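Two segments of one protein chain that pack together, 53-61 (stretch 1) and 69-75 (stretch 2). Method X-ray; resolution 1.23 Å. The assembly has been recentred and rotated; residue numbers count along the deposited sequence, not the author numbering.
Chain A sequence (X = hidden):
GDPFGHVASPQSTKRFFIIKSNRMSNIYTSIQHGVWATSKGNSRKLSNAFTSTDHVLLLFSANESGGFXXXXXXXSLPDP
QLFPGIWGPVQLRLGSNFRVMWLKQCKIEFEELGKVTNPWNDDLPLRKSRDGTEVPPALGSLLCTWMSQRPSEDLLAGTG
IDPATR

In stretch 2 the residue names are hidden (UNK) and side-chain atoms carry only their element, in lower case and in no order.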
ATOM      1  N   THR A  53      -7.143  -2.430  13.441  1.00 14.14           N
ATOM      2  CA  THR A  53      -6.800  -3.646  12.723  1.00 13.64           C
ATOM      3  C   THR A  53      -5.405  -4.054  13.149  1.00 13.84           C
ATOM      4  O   THR A  53      -4.551  -3.192  13.387  1.00 14.56           O
ATOM      5  CB  THR A  53      -6.804  -3.392  11.205  1.00 13.63           C
ATOM      6  OG1 THR A  53      -7.963  -2.641  10.839  1.00 16.12           O
ATOM      7  CG2 THR A  53      -6.797  -4.692  10.440  1.00 15.10           C
ATOM      8  N   ASP A  54      -5.162  -5.362  13.234  1.00 13.45           N
ATOM      9  CA  ASP A  54      -3.829  -5.804  13.629  1.00 13.95           C
ATOM     10  C   ASP A  54      -2.778  -5.378  12.608  1.00 13.90           C
ATOM     11  O   ASP A  54      -1.698  -4.912  12.981  1.00 16.66           O
ATOM     12  CB  ASP A  54      -3.791  -7.316  13.841  1.00 14.60           C
ATOM     13  CG  ASP A  54      -4.698  -7.791  14.966  1.00 14.63           C
ATOM     14  OD1 ASP A  54      -5.183  -6.990  15.797  1.00 16.22           O
ATOM     15  OD2 ASP A  54      -4.926  -9.011  14.997  1.00 15.53           O
ATOM     16  N   HIS A  55      -3.083  -5.522  11.316  1.00 12.95           N
ATOM     17  CA  HIS A  55      -2.186  -5.154  10.218  1.00 13.14           C
ATOM     18  C   HIS A  55      -2.948  -4.430   9.127  1.00 13.14           C
ATOM     19  O   HIS A  55      -3.955  -4.944   8.631  1.00 14.56           O
ATOM     20  CB  HIS A  55      -1.553  -6.385   9.571  1.00 13.47           C
ATOM     21  CG  HIS A  55      -0.784  -7.240  10.520  1.00 13.50           C
ATOM     22  ND1 HIS A  55       0.388  -6.824  11.106  1.00 14.21           N
ATOM     23  CD2 HIS A  55      -1.011  -8.496  10.971  1.00 15.38           C
ATOM     24  CE1 HIS A  55       0.847  -7.782  11.891  1.00 14.95           C
ATOM     25  NE2 HIS A  55       0.019  -8.811  11.821  1.00 16.15           N
ATOM     26  N   VAL A  56      -2.446  -3.259   8.739  1.00 12.52           N
ATOM     27  CA  VAL A  56      -2.932  -2.547   7.562  1.00 12.35           C
ATOM     28  C   VAL A  56      -1.882  -2.676   6.469  1.00 12.21           C
ATOM     29  O   VAL A  56      -0.755  -2.187   6.617  1.00 12.96           O
ATOM     30  CB  VAL A  56      -3.241  -1.078   7.884  1.00 13.41           C
ATOM     31  CG1 VAL A  56      -3.578  -0.318   6.618  1.00 14.23           C
ATOM     32  CG2 VAL A  56      -4.379  -0.993   8.891  1.00 14.66           C
ATOM     33  N   LEU A  57      -2.251  -3.339   5.372  1.00 12.49           N
ATOM     34  CA  LEU A  57      -1.356  -3.588   4.253  1.00 12.46           C
ATOM     35  C   LEU A  57      -1.653  -2.625   3.114  1.00 12.36           C
ATOM     36  O   LEU A  57      -2.819  -2.348   2.806  1.00 13.19           O
ATOM     37  CB  LEU A  57      -1.494  -5.027   3.749  1.00 14.15           C
ATOM     38  CG  LEU A  57      -0.981  -6.158   4.648  1.00 17.37           C
ATOM     39  CD1 LEU A  57       0.401  -5.851   5.212  1.00 20.61           C
ATOM     40  CD2 LEU A  57      -1.952  -6.509   5.762  1.00 18.97           C
ATOM     41  N   LEU A  58      -0.581  -2.083   2.545  1.00 13.20           N
ATOM     42  CA  LEU A  58      -0.636  -1.125   1.449  1.00 12.60           C
ATOM     43  C   LEU A  58       0.010  -1.777   0.238  1.00 12.10           C
ATOM     44  O   LEU A  58       1.173  -2.175   0.294  1.00 13.09           O
ATOM     45  CB  LEU A  58       0.110   0.148   1.835  1.00 13.27           C
ATOM     46  CG  LEU A  58      -0.339   0.746   3.168  1.00 16.20           C
ATOM     47  CD1 LEU A  58       0.559   1.910   3.487  1.00 19.38           C
ATOM     48  CD2 LEU A  58      -1.794   1.195   3.153  1.00 17.12           C
ATOM     49  N   LEU A  59      -0.744  -1.878  -0.852  1.00 11.80           N
ATOM     50  CA  LEU A  59      -0.316  -2.578  -2.063  1.00 12.69           C
ATOM     51  C   LEU A  59      -0.033  -1.506  -3.107  1.00 12.11           C
ATOM     52  O   LEU A  59      -0.960  -0.833  -3.573  1.00 12.89           O
ATOM     53  CB  LEU A  59      -1.419  -3.526  -2.536  1.00 13.31           C
ATOM     54  CG  LEU A  59      -1.599  -4.834  -1.735  1.00 15.14           C
ATOM     55  CD1 LEU A  59      -1.930  -4.634  -0.246  1.00 17.05           C
ATOM     56  CD2 LEU A  59      -2.650  -5.725  -2.401  1.00 17.21           C
ATOM     57  N   PHE A  60       1.240  -1.333  -3.451  1.00 12.03           N
ATOM     58  CA  PHE A  60       1.673  -0.170  -4.223  1.00 12.61           C
ATOM     59  C   PHE A  60       1.615  -0.435  -5.719  1.00 12.83           C
ATOM     60  O   PHE A  60       2.140  -1.445  -6.198  1.00 13.40           O
ATOM     61  CB  PHE A  60       3.093   0.206  -3.830  1.00 13.39           C
ATOM     62  CG  PHE A  60       3.190   0.876  -2.487  1.00 14.14           C
ATOM     63  CD1 PHE A  60       3.333   0.125  -1.329  1.00 15.64           C
ATOM     64  CD2 PHE A  60       3.132   2.260  -2.379  1.00 16.60           C
ATOM     65  CE1 PHE A  60       3.435   0.733  -0.087  1.00 17.39           C
ATOM     66  CE2 PHE A  60       3.225   2.873  -1.136  1.00 17.87           C
ATOM     67  CZ  PHE A  60       3.370   2.105   0.007  1.00 18.12           C
ATOM     68  N   SER A  61       1.012   0.497  -6.452  1.00 12.94           N
ATOM     69  CA  SER A  61       0.871   0.409  -7.904  1.00 13.46           C
ATOM     70  C   SER A  61       1.095   1.790  -8.514  1.00 14.22           C
ATOM     71  O   SER A  61       0.233   2.669  -8.417  1.00 15.19           O
ATOM     72  CB  SER A  61      -0.516  -0.124  -8.258  1.00 14.19           C
ATOM     73  OG  SER A  61      -0.722  -0.052  -9.658  1.00 16.42           O
ATOM     74  N   UNK A  69       4.194  -3.023  -7.521  1.00 14.71           N
ATOM     75  CA  UNK A  69       5.624  -3.020  -7.256  1.00 15.40           C
ATOM     76  C   UNK A  69       5.968  -3.622  -5.901  1.00 14.91           C
ATOM     77  O   UNK A  69       7.155  -3.769  -5.589  1.00 15.68           O
ATOM     78  o   UNK A  69       4.150   0.152  -8.612  1.00 19.49           O
ATOM     79  c   UNK A  69       6.199  -1.598  -7.362  1.00 18.33           C
ATOM     80  n   UNK A  69       4.408  -1.207 -10.378  1.00 22.42           N
ATOM     81  c   UNK A  69       4.832  -0.639  -9.254  1.00 19.99           C
ATOM     82  c   UNK A  69       6.215  -1.027  -8.775  1.00 20.45           C
ATOM     83  N   UNK A  70       4.974  -3.988  -5.113  1.00 13.82           N
ATOM     84  CA  UNK A  70       5.216  -4.592  -3.824  1.00 13.21           C
ATOM     85  C   UNK A  70       4.147  -4.177  -2.839  1.00 12.55           C
ATOM     86  O   UNK A  70       3.107  -3.638  -3.197  1.00 13.31           O
ATOM     87  N   UNK A  71       4.424  -4.449  -1.567  1.00 12.93           N
ATOM     88  CA  UNK A  71       3.473  -4.100  -0.526  1.00 12.90           C
ATOM     89  C   UNK A  71       4.213  -3.825   0.773  1.00 12.01           C
ATOM     90  O   UNK A  71       5.363  -4.230   0.958  1.00 13.30           O
ATOM     91  c   UNK A  71       3.651  -8.714  -0.155  1.00 15.64           C
ATOM     92  c   UNK A  71       3.251  -7.475  -0.648  1.00 15.57           C
ATOM     93  c   UNK A  71       3.161  -7.974   2.061  1.00 16.29           C
ATOM     94  c   UNK A  71       2.356  -5.148  -0.344  1.00 13.51           C
ATOM     95  c   UNK A  71       2.815  -6.476   0.207  1.00 13.82           C
ATOM     96  c   UNK A  71       2.766  -6.746   1.570  1.00 14.40           C
ATOM     97  c   UNK A  71       3.605  -8.962   1.198  1.00 15.56           C
ATOM     98  N   UNK A  72       3.534  -3.098   1.656  1.00 13.08           N
ATOM     99  CA  UNK A  72       4.108  -2.753   2.940  1.00 13.75           C
ATOM    100  C   UNK A  72       3.043  -2.686   4.011  1.00 13.28           C
ATOM    101  O   UNK A  72       1.846  -2.788   3.735  1.00 14.81           O
ATOM    102  N   UNK A  73       3.493  -2.553   5.256  1.00 12.91           N
ATOM    103  CA  UNK A  73       2.609  -2.407   6.403  1.00 13.09           C
ATOM    104  C   UNK A  73       2.647  -0.960   6.881  1.00 12.64           C
ATOM    105  O   UNK A  73       3.725  -0.366   7.005  1.00 13.72           O
ATOM    106  c   UNK A  73       1.643  -3.464  12.000  1.00 14.76           C
ATOM    107  c   UNK A  73       2.135  -3.309   8.750  1.00 13.77           C
ATOM    108  c   UNK A  73       2.678  -4.178   9.872  1.00 14.08           C
ATOM    109  c   UNK A  73       3.055  -3.334   7.538  1.00 13.83           C
ATOM    110  n   UNK A  73       1.734  -4.314  10.978  1.00 14.59           N
ATOM    111  n   UNK A  73       0.763  -3.688  12.979  1.00 15.73           N
ATOM    112  n   UNK A  73       2.441  -2.410  12.059  1.00 15.26           N
ATOM    113  N   UNK A  74       1.471  -0.388   7.119  1.00 12.45           N
ATOM    114  CA  UNK A  74       1.398   0.916   7.763  1.00 13.20           C
ATOM    115  C   UNK A  74       1.852   0.776   9.212  1.00 12.69           C
ATOM    116  O   UNK A  74       1.328  -0.050   9.961  1.00 13.58           O
ATOM    117  s   UNK A  74      -1.990   3.248   8.059  1.00 15.15           S
ATOM    118  c   UNK A  74      -1.989   4.900   8.738  1.00 16.92           C
ATOM    119  c   UNK A  74      -0.043   1.409   7.713  1.00 13.58           C
ATOM    120  c   UNK A  74      -0.269   2.792   8.276  1.00 13.61           C
ATOM    121  N   UNK A  75       2.839   1.583   9.612  1.00 13.78           N
ATOM    122  CA  UNK A  75       3.479   1.425  10.912  1.00 14.35           C
ATOM    123  C   UNK A  75       3.121   2.512  11.910  1.00 15.26           C
ATOM    124  O   UNK A  75       3.402   2.347  13.102  1.00 17.35           O
ATOM    125  c   UNK A  75       5.003   1.412  10.750  1.00 15.28           C
ATOM    126  c   UNK A  75       5.535   0.327   9.818  1.00 16.11           C
ATOM    127  s   UNK A  75       5.120  -1.355  10.321  1.00 17.72           S
ATOM    128  c   UNK A  75       6.061  -1.502  11.835  1.00 21.60           C
TER
HETATM  129  O   HOH W   1      -0.728  -1.876  10.480  1.00 13.84           O

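At position 69 three carbons form a chain, the third bonded to one oxygen and one nitrogen. The oxygen of this terminal amide lies 3.4 Å from Ser 61 CA, and the backbone N donates to Phe 60 O at 2.9 Å. The residue is Gln 69.

Position 70 has no side-chain atoms. Its O accepts from Phe 60 N at 3.0 Å. Its backbone angles, 146/-167, would jam a CB against the carbonyl oxygen of the residue before, and this alone calls for Gly 70.

At position 71 one carbon leads to a ring of six carbons with no heteroatom. The CB packs 4.2 Å from Leu 59 CG, and a ring carbon lies 4.4 Å from Leu 57 CD1. This is Phe 71, the ring atom being CD2; the end of its side chain leads away from stretch 1.

Position 72 again lacks a side chain. A CB here would point to the face occupied by Leu 58 and Phe 60 and would lie 3.9 Å from Phe 60 CE1. The Phe 60 ring presents its edge to the backbone, with CE1 4.2 Å from the N of position 72. The residue is Gly 72.

Position 73 shows three carbons, a nitrogen, then a carbon bearing two more nitrogens: a guanidinium. The nitrogen in the chain lies 2.9 Å from His 55 ND1 and one of the two terminal nitrogens 2.7 Å from Asp 54 O. This is Arg 73, with NE and NH2 as the donors. With chi1 to chi3 all t, the extended chain brings its planar group to two acceptors near its edge; the bond from NE requires ND1 to be unprotonated.

Position 74 has two carbons, a sulfur and a final carbon, unbranched. Its CB sits 4.1 Å from Val 56 CB and 4.3 Å from Leu 58 CD1, although the end of the side chain leads away. It is Met 74.

Position 75 has the same unbranched two carbons, sulfur and carbon and touches nothing on stretch 1; it is Met 75. Its SD accepts a weak hydrogen bond from Arg 73 NH1 at 3.4 Å.

The contact is an antiparallel strand pairing. Leu 58 N donates to Gly 72 O at 2.8 Å, Gly 72 N returns a bond to Leu 58 O at 2.9 Å, and Met 74 N adds another to Val 56 O at 2.9 Å. Beyond it, a water bridges Val 56 N and Met 74 O, its oxygen 2.8 Å from each. Apolar side chains pack on both faces, and Arg 73 extends the pairing to His 55 and Asp 54.

Stretch 2 (69-75) QGFGRMM
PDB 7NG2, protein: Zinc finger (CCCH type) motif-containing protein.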